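Local coordinates for nucleoside hydrolase, putative (Trypanosoma brucei, PDB 3FZ0), which belongs to the nucleoside hydrolase family and binds a calcium ion beside the central beta sheet of its alpha/beta fold, at residues Val163-Thr168 with Glu180-Cys185; Val206-Thr211 with Val280-Val285; Pro293-Asp298 with Thr341-Glu346. The protein carries 2 engineered substitutions. All blocks are in the same frame, centred on the assembly; numbering follows the deposited sequence.

Contact 1. Residues Val163-Thr168 with Glu180-Cys185; sequences VIMNGT and EFNSHC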
# COMPACT_ATOMS: atom_id res chain seq x y z
N VAL B 163 23.65 -16.30 -4.02
CA VAL B 163 23.38 -16.40 -2.59
C VAL B 163 23.31 -14.99 -2.05
O VAL B 163 24.17 -14.17 -2.33
CB VAL B 163 24.46 -17.20 -1.89
CG1 VAL B 163 24.08 -17.43 -0.47
CG2 VAL B 163 24.66 -18.52 -2.59
N ILE B 164 22.24 -14.68 -1.32
CA ILE B 164 22.03 -13.31 -0.83
C ILE B 164 21.90 -13.23 0.69
O ILE B 164 21.23 -14.06 1.33
CB ILE B 164 20.82 -12.63 -1.53
CG1 ILE B 164 19.49 -13.34 -1.19
CG2 ILE B 164 21.06 -12.58 -3.04
CD1 ILE B 164 18.25 -12.64 -1.73
N MET B 165 22.57 -12.25 1.30
CA MET B 165 22.27 -12.00 2.73
C MET B 165 21.15 -10.97 2.77
O MET B 165 21.37 -9.80 2.49
CB MET B 165 23.50 -11.56 3.55
CG MET B 165 23.25 -11.66 5.03
SD MET B 165 22.12 -10.39 5.63
CE MET B 165 21.04 -11.32 6.72
N ASN B 166 19.96 -11.43 3.12
CA ASN B 166 18.71 -10.71 2.82
C ASN B 166 17.48 -11.29 3.54
O ASN B 166 17.33 -12.51 3.67
CB ASN B 166 18.48 -10.68 1.30
CG ASN B 166 17.33 -9.75 0.87
OD1 ASN B 166 16.15 -10.11 0.95
ND2 ASN B 166 17.68 -8.56 0.40
N GLY B 167 16.61 -10.41 4.04
CA GLY B 167 15.33 -10.81 4.54
C GLY B 167 15.28 -11.56 5.86
O GLY B 167 16.26 -11.63 6.61
N THR B 168 14.09 -12.08 6.16
CA THR B 168 13.86 -12.82 7.40
C THR B 168 13.17 -14.15 7.05
O THR B 168 12.65 -14.34 5.92
CB THR B 168 12.93 -12.03 8.34
OG1 THR B 168 11.59 -12.12 7.84
CG2 THR B 168 13.36 -10.56 8.42
N GLU B 180 14.22 -6.98 7.41
CA GLU B 180 15.67 -6.93 7.60
C GLU B 180 16.27 -5.74 6.80
O GLU B 180 15.80 -5.39 5.71
CB GLU B 180 16.24 -8.30 7.16
CG GLU B 180 17.77 -8.51 7.20
CD GLU B 180 18.47 -7.84 6.05
OE1 GLU B 180 17.95 -7.86 4.92
OE2 GLU B 180 19.54 -7.26 6.27
N PHE B 181 17.33 -5.14 7.34
CA PHE B 181 18.03 -4.01 6.68
C PHE B 181 18.19 -4.02 5.14
O PHE B 181 17.74 -3.10 4.47
CB PHE B 181 19.39 -3.75 7.35
CG PHE B 181 20.10 -2.53 6.83
CD1 PHE B 181 19.70 -1.25 7.21
CD2 PHE B 181 21.18 -2.66 5.94
CE1 PHE B 181 20.35 -0.10 6.71
CE2 PHE B 181 21.84 -1.51 5.43
CZ PHE B 181 21.43 -0.23 5.83
N ASN B 182 18.87 -5.03 4.60
CA ASN B 182 19.20 -5.02 3.16
C ASN B 182 17.91 -5.06 2.33
O ASN B 182 17.78 -4.36 1.33
CB ASN B 182 20.09 -6.23 2.78
CG ASN B 182 21.51 -6.15 3.34
OD1 ASN B 182 22.01 -5.07 3.59
ND2 ASN B 182 22.16 -7.32 3.49
N SER B 183 16.98 -5.91 2.75
CA SER B 183 15.68 -6.01 2.11
C SER B 183 14.95 -4.66 2.18
O SER B 183 14.52 -4.14 1.14
CB SER B 183 14.83 -7.10 2.79
OG SER B 183 13.67 -7.42 2.02
N HIS B 184 14.84 -4.11 3.39
CA HIS B 184 14.19 -2.82 3.60
C HIS B 184 14.86 -1.70 2.78
O HIS B 184 14.20 -0.83 2.29
CB HIS B 184 14.15 -2.46 5.09
CG HIS B 184 13.27 -1.31 5.42
ND1 HIS B 184 13.38 -0.60 6.60
CD2 HIS B 184 12.25 -0.73 4.74
CE1 HIS B 184 12.48 0.36 6.63
NE2 HIS B 184 11.77 0.30 5.51
N CYS B 185 16.18 -1.77 2.63
CA CYS B 185 16.95 -0.76 1.88
C CYS B 185 16.48 -0.69 0.47
O CYS B 185 16.39 0.39 -0.11
CB CYS B 185 18.44 -1.09 1.89
SG CYS B 185 19.30 -0.46 3.34
O HOH W 1 13.47 -10.30 1.77
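A helix N-cap forms the centre of this buried contact, beyond the C-terminal end of strand 162-165 in the central sheet of the nucleoside hydrolase fold. Glu180 precedes helix 181-185, and its carboxylate serves both that helix and the loop after the strand. CG stands anti to the backbone N (chi1 177°), and the chain bends at chi2, so the carboxylate folds back over the first turn. Glu180 OE1 accepts from Ser183 N at 3.1 Å. Glu180 OE2 accepts from Asn182 N at 2.9 Å in a nearly straight bond. Both donors come from above the carboxylate plane. Glu180 OE1 has a second donor across the contact, Gly167 N, at 3.0 Å and also above the plane. OE2 is also hydrogen-bonded to a bound BTB molecule, which probably came from the crystallisation liquor and may mark a pocket. Three backbone N-H groups, two of them from the helix N terminus, probably keep the carboxylate ionised. Gly167 passes the cap with a positive phi of 72°, and its O lies 3.4 Å from Glu180 CB.

The strand end is satisfied by Asn182. Its ND2 gives a hydrogen bond to Met165 O at 2.8 Å. The acceptor lies near the amide plane of Asn182, but the donor sits above the carbonyl plane of Met165. Met165 bends at chi2 and crosses Asn182 at about a right angle, which brings SD to 3.7 Å from ND2. The Asn182 side chain lies near the bound calcium. Ser183 OG is hydrogen-bonded to Gly315 O. Asn166 and Ser183 also share a water, which donates to Asn166 OD1 at 2.8 Å and to Ser183 OG at 2.9 Å.

Contact 2. Residues Val206-Thr211 with Val280-Val285; sequences VNWEVT and VVPDAV. With CA (calcium ion), chain G.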
# COMPACT_ATOMS: atom_id res chain seq x y z
N VAL B 206 19.91 -16.28 2.61
CA VAL B 206 20.55 -16.32 3.91
C VAL B 206 19.99 -15.15 4.75
O VAL B 206 20.44 -13.99 4.66
CB VAL B 206 22.06 -16.35 3.78
CG1 VAL B 206 22.75 -16.49 5.18
CG2 VAL B 206 22.47 -17.50 2.81
N ASN B 207 18.98 -15.49 5.54
CA ASN B 207 18.16 -14.51 6.24
C ASN B 207 18.71 -14.22 7.61
O ASN B 207 19.57 -14.96 8.13
CB ASN B 207 16.71 -14.99 6.35
CG ASN B 207 16.62 -16.41 6.87
OD1 ASN B 207 16.63 -16.65 8.07
ND2 ASN B 207 16.57 -17.36 5.95
N TRP B 208 18.17 -13.18 8.22
CA TRP B 208 18.59 -12.72 9.54
C TRP B 208 18.58 -13.81 10.63
O TRP B 208 19.61 -14.02 11.30
CB TRP B 208 17.72 -11.52 9.95
CG TRP B 208 17.89 -11.04 11.38
CD1 TRP B 208 16.92 -11.05 12.35
CD2 TRP B 208 19.05 -10.46 11.96
NE1 TRP B 208 17.41 -10.51 13.48
CE2 TRP B 208 18.72 -10.13 13.29
CE3 TRP B 208 20.35 -10.20 11.51
CZ2 TRP B 208 19.66 -9.56 14.21
CZ3 TRP B 208 21.29 -9.61 12.41
CH2 TRP B 208 20.93 -9.30 13.74
N GLU B 209 17.46 -14.51 10.79
CA GLU B 209 17.31 -15.47 11.90
C GLU B 209 18.27 -16.65 11.78
O GLU B 209 18.83 -17.08 12.75
CB GLU B 209 15.87 -15.98 12.04
CG GLU B 209 14.85 -14.88 12.40
CD GLU B 209 14.23 -14.18 11.18
OE1 GLU B 209 14.86 -14.19 10.11
OE2 GLU B 209 13.12 -13.61 11.29
N VAL B 210 18.52 -17.14 10.59
CA VAL B 210 19.49 -18.21 10.48
C VAL B 210 20.90 -17.72 10.81
O VAL B 210 21.71 -18.50 11.33
CB VAL B 210 19.42 -18.96 9.12
CG1 VAL B 210 20.07 -18.15 8.00
CG2 VAL B 210 20.06 -20.30 9.26
N THR B 211 21.21 -16.45 10.57
CA THR B 211 22.54 -15.93 10.95
C THR B 211 22.62 -15.68 12.45
O THR B 211 23.65 -15.94 13.07
CB THR B 211 23.01 -14.73 10.10
OG1 THR B 211 22.24 -13.57 10.43
CG2 THR B 211 22.88 -15.04 8.57
N VAL B 280 26.79 -11.67 16.15
CA VAL B 280 26.22 -12.15 14.90
C VAL B 280 26.99 -11.54 13.74
O VAL B 280 27.17 -10.34 13.71
CB VAL B 280 24.74 -11.74 14.78
CG1 VAL B 280 24.08 -12.36 13.56
CG2 VAL B 280 23.99 -12.13 16.05
N VAL B 281 27.44 -12.38 12.80
CA VAL B 281 28.22 -11.92 11.64
C VAL B 281 27.53 -12.33 10.31
O VAL B 281 28.03 -13.17 9.59
CB VAL B 281 29.68 -12.47 11.71
CG1 VAL B 281 30.56 -11.75 10.70
CG2 VAL B 281 30.25 -12.28 13.09
N PRO B 282 26.38 -11.73 9.99
CA PRO B 282 25.51 -12.25 8.92
C PRO B 282 26.16 -12.49 7.57
O PRO B 282 25.97 -13.58 6.99
CB PRO B 282 24.39 -11.22 8.83
CG PRO B 282 24.30 -10.69 10.24
CD PRO B 282 25.77 -10.55 10.64
N ASP B 283 26.89 -11.50 7.05
CA ASP B 283 27.49 -11.67 5.70
C ASP B 283 28.46 -12.84 5.61
O ASP B 283 28.57 -13.47 4.57
CB ASP B 283 28.17 -10.40 5.24
CG ASP B 283 27.18 -9.28 5.00
OD1 ASP B 283 26.01 -9.56 4.72
OD2 ASP B 283 27.58 -8.10 5.10
N ALA B 284 29.15 -13.16 6.71
CA ALA B 284 30.10 -14.27 6.70
C ALA B 284 29.36 -15.58 6.56
O ALA B 284 29.84 -16.51 5.90
CB ALA B 284 30.99 -14.28 7.95
N VAL B 285 28.17 -15.65 7.16
CA VAL B 285 27.34 -16.86 7.07
C VAL B 285 26.90 -17.09 5.61
O VAL B 285 26.89 -18.21 5.09
CB VAL B 285 26.14 -16.82 8.09
CG1 VAL B 285 25.25 -18.06 7.99
CG2 VAL B 285 26.63 -16.69 9.52
CA CA G . 26.54 -6.02 4.35
O HOH W 2 26.33 -14.92 12.63
O HOH W 3 24.75 -7.30 5.03
O HOH W 4 24.41 -4.38 4.61
O HOH W 5 26.59 -5.56 6.75
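The backbones approach most closely where the first turns of two helices meet, with Thr211 CA 5.1 Å from Pro282 CA. Thr211 is the residue most covered by the other segment. Its OG1 takes the crowded position between backbone N and carbonyl carbon (chi1 71°). From there it donates to Trp208 O, in the carbonyl plane and on a lone pair, and this fixes its rotation. The same oxygen rests against the proline ring, with OG1 3.5 Å from Pro282 CG. The methyl is anti to the carbonyl carbon, and Thr211 CG2 lies 3.7 Å from Val285 CB. Val206 CG1 meets Val285 CG1 at 4.1 Å, the two side chains crossing obliquely.

Trp208 has CG anti to the backbone N, so its six-membered ring reaches Pro282 edge-on. Pro282 CG sits at the ring edge, near its plane, 3.9 Å from Trp208 CZ3. Val280 CG1 approaches the same ring atom obliquely and also packs on Thr211 O. Trp208 NE1 is hydrogen-bonded to Tyr322 OH of the second subunit, and the ring lies beside a bound BTB.

Helix 282-291 begins at the aspartate-rich calcium site of the nucleoside hydrolase fold. Asn207 is the N-cap of helix 208-212 and accepts from Val210 N at OD1. Val281 is the N-cap of helix 282-291. Its N gives a bond to water 2, which donates to Thr211 O at 2.9 Å and so bridges the two segments. Pro282 opens the helix, and Asp283 starts away from the 206-211 segment, and its carboxylate turns back to reach the metal. Asp283 OD2 binds the calcium at 2.4 Å, and OD1 accepts from water 3, itself a ligand of the ion. Waters 4 and 5 bind as well, and Asp14, Asp19 and Leu134 complete the site.

Contact 3. Residues Pro293-Asp298 with Thr341-Glu346; sequences PESVLD and TKVDNE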
# COMPACT_ATOMS: atom_id res chain seq x y z
N PRO B 293 28.34 -25.68 0.53
CA PRO B 293 26.90 -25.96 0.55
C PRO B 293 26.51 -27.00 1.61
O PRO B 293 25.36 -27.05 2.01
CB PRO B 293 26.62 -26.52 -0.86
CG PRO B 293 27.98 -27.07 -1.32
CD PRO B 293 28.96 -26.05 -0.76
N GLU B 294 27.47 -27.80 2.05
CA GLU B 294 27.27 -28.82 3.07
C GLU B 294 27.06 -28.20 4.46
O GLU B 294 26.64 -28.89 5.38
CB GLU B 294 28.43 -29.84 3.08
CG GLU B 294 29.82 -29.26 3.48
CD GLU B 294 30.67 -28.70 2.28
OE1 GLU B 294 30.10 -28.27 1.25
OE2 GLU B 294 31.93 -28.68 2.39
N SER B 295 27.34 -26.91 4.59
CA SER B 295 27.07 -26.17 5.83
C SER B 295 25.59 -25.89 6.06
O SER B 295 25.22 -25.49 7.16
CB SER B 295 27.82 -24.84 5.86
OG SER B 295 27.18 -23.90 5.01
N VAL B 296 24.76 -26.08 5.03
CA VAL B 296 23.33 -25.90 5.16
C VAL B 296 22.79 -27.18 5.77
O VAL B 296 22.75 -28.20 5.12
CB VAL B 296 22.65 -25.57 3.78
CG1 VAL B 296 21.12 -25.62 3.85
CG2 VAL B 296 23.14 -24.24 3.22
N LEU B 297 22.40 -27.14 7.03
CA LEU B 297 21.83 -28.31 7.71
C LEU B 297 20.33 -28.46 7.45
O LEU B 297 19.81 -29.58 7.46
CB LEU B 297 22.13 -28.28 9.22
CG LEU B 297 23.60 -28.49 9.64
CD1 LEU B 297 23.78 -28.45 11.19
CD2 LEU B 297 24.27 -29.77 8.99
N ASP B 298 19.65 -27.34 7.22
CA ASP B 298 18.21 -27.34 7.03
C ASP B 298 17.79 -26.15 6.18
O ASP B 298 18.36 -25.05 6.32
CB ASP B 298 17.48 -27.29 8.38
CG ASP B 298 16.12 -27.97 8.34
OD1 ASP B 298 15.60 -28.31 7.23
OD2 ASP B 298 15.56 -28.16 9.43
N THR B 341 17.41 -22.37 6.90
CA THR B 341 16.88 -22.29 8.26
C THR B 341 17.83 -22.77 9.35
O THR B 341 17.64 -22.44 10.51
CB THR B 341 15.51 -22.96 8.43
OG1 THR B 341 15.61 -24.34 8.08
CG2 THR B 341 14.43 -22.26 7.52
N LYS B 342 18.83 -23.57 8.96
CA LYS B 342 19.94 -23.92 9.83
C LYS B 342 21.29 -24.08 9.12
O LYS B 342 21.40 -24.82 8.13
CB LYS B 342 19.67 -25.18 10.67
CG LYS B 342 20.71 -25.30 11.77
CD LYS B 342 20.30 -26.18 12.88
CE LYS B 342 21.40 -26.26 14.00
NZ LYS B 342 21.50 -25.01 14.83
N VAL B 343 22.29 -23.39 9.66
CA VAL B 343 23.68 -23.48 9.23
C VAL B 343 24.54 -24.15 10.29
O VAL B 343 24.35 -23.92 11.50
CB VAL B 343 24.24 -22.10 8.85
CG1 VAL B 343 25.76 -22.12 8.71
CG2 VAL B 343 23.61 -21.64 7.52
N ASP B 344 25.49 -24.97 9.84
CA ASP B 344 26.41 -25.72 10.70
C ASP B 344 27.34 -24.74 11.40
O ASP B 344 28.23 -24.19 10.76
CB ASP B 344 27.21 -26.69 9.83
CG ASP B 344 28.04 -27.66 10.64
OD1 ASP B 344 28.60 -27.29 11.70
OD2 ASP B 344 28.16 -28.81 10.18
N ASN B 345 27.09 -24.49 12.68
CA ASN B 345 27.91 -23.53 13.46
C ASN B 345 29.40 -23.92 13.54
O ASN B 345 30.27 -23.10 13.37
CB ASN B 345 27.38 -23.30 14.89
CG ASN B 345 28.02 -22.09 15.55
OD1 ASN B 345 27.99 -20.98 14.98
ND2 ASN B 345 28.65 -22.30 16.71
N GLU B 346 29.63 -25.20 13.77
CA GLU B 346 30.96 -25.77 13.81
C GLU B 346 31.77 -25.46 12.51
O GLU B 346 32.90 -25.01 12.60
CB GLU B 346 30.83 -27.27 14.08
CG GLU B 346 32.10 -27.97 14.54
CD GLU B 346 31.80 -29.15 15.50
OE1 GLU B 346 30.64 -29.25 16.02
OE2 GLU B 346 32.75 -29.96 15.76
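Backbone bonds hold the tight part of this contact, where strands 296-298 and 341-343 run antiparallel at 143°, with their axes 4.6 Å apart at closest. Where the chain enters strand 296-298, Ser295 O accepts from Asp344 N at 2.7 Å, in the carbonyl plane. Ser295 O also has a CA-H...O contact with Val343 CA at 3.3 Å. Ser295 OG is hydrogen-bonded to Arg292 O, in the turn that follows helix 282-291. Next comes Lys342 O, gripped by two donors. Leu297 N reaches Lys342 O at 2.8 Å from above the carbonyl plane, while Asp298 N uses a lone pair in the plane. Asp298 O is doubly engaged too, by Thr341 N at 2.9 Å and Lys342 N at 3.1 Å. Val296 and Val343 point to one face of the sheet, where helix 282-291 covers them with Val289, and Val285 adds to the packing on Val343.

The loose side is largely solvent-exposed. Leu297 CG stands anti to the carbonyl carbon (chi1 -69°), which brings the isobutyl group across Asp344. Its CD1 touches Asp344 CA at 3.8 Å, and the two side chains cross obliquely. Asp298 and Lys342 share the other face of the sheet and meet through their CB atoms. The lysine chain then stretches away, bending at chi4, and NZ is hydrogen-bonded to Asn213 OD1. Asp344 accepts at OD1 from Met347 N, as the N-cap of helix 345-356.

The pairing slips by one residue between Val296 and Asp298. Leu297 and Asp298 both face Lys342, and Thr341 and Lys342 both face Asp298. Each is a classic beta bulge, and here they sit where the mixed sheet of this alpha/beta fold turns from parallel to antiparallel pairing.

How the contacts relate
The three contacts follow one another in series along the chain, without nesting or crossing. Contact 1 closes the 11-residue loop between 168 and 180, which has neither helix nor strand. Contact 2 closes a far longer excursion of 68 residues, joining the start of helix 208-212 to that of helix 282-291. The chain then runs down helix 282-291 to contact 3, which spans 42 residues. Contacts 1 and 2 touch through adjacent parallel strands, probably with a hydrogen bond from Val206 N to Ile164 O. Contacts 2 and 3 touch where Val210 CG2 packs on the backbone of Thr341 and Lys342. Contacts 1 and 3 reach the same sheet without touching.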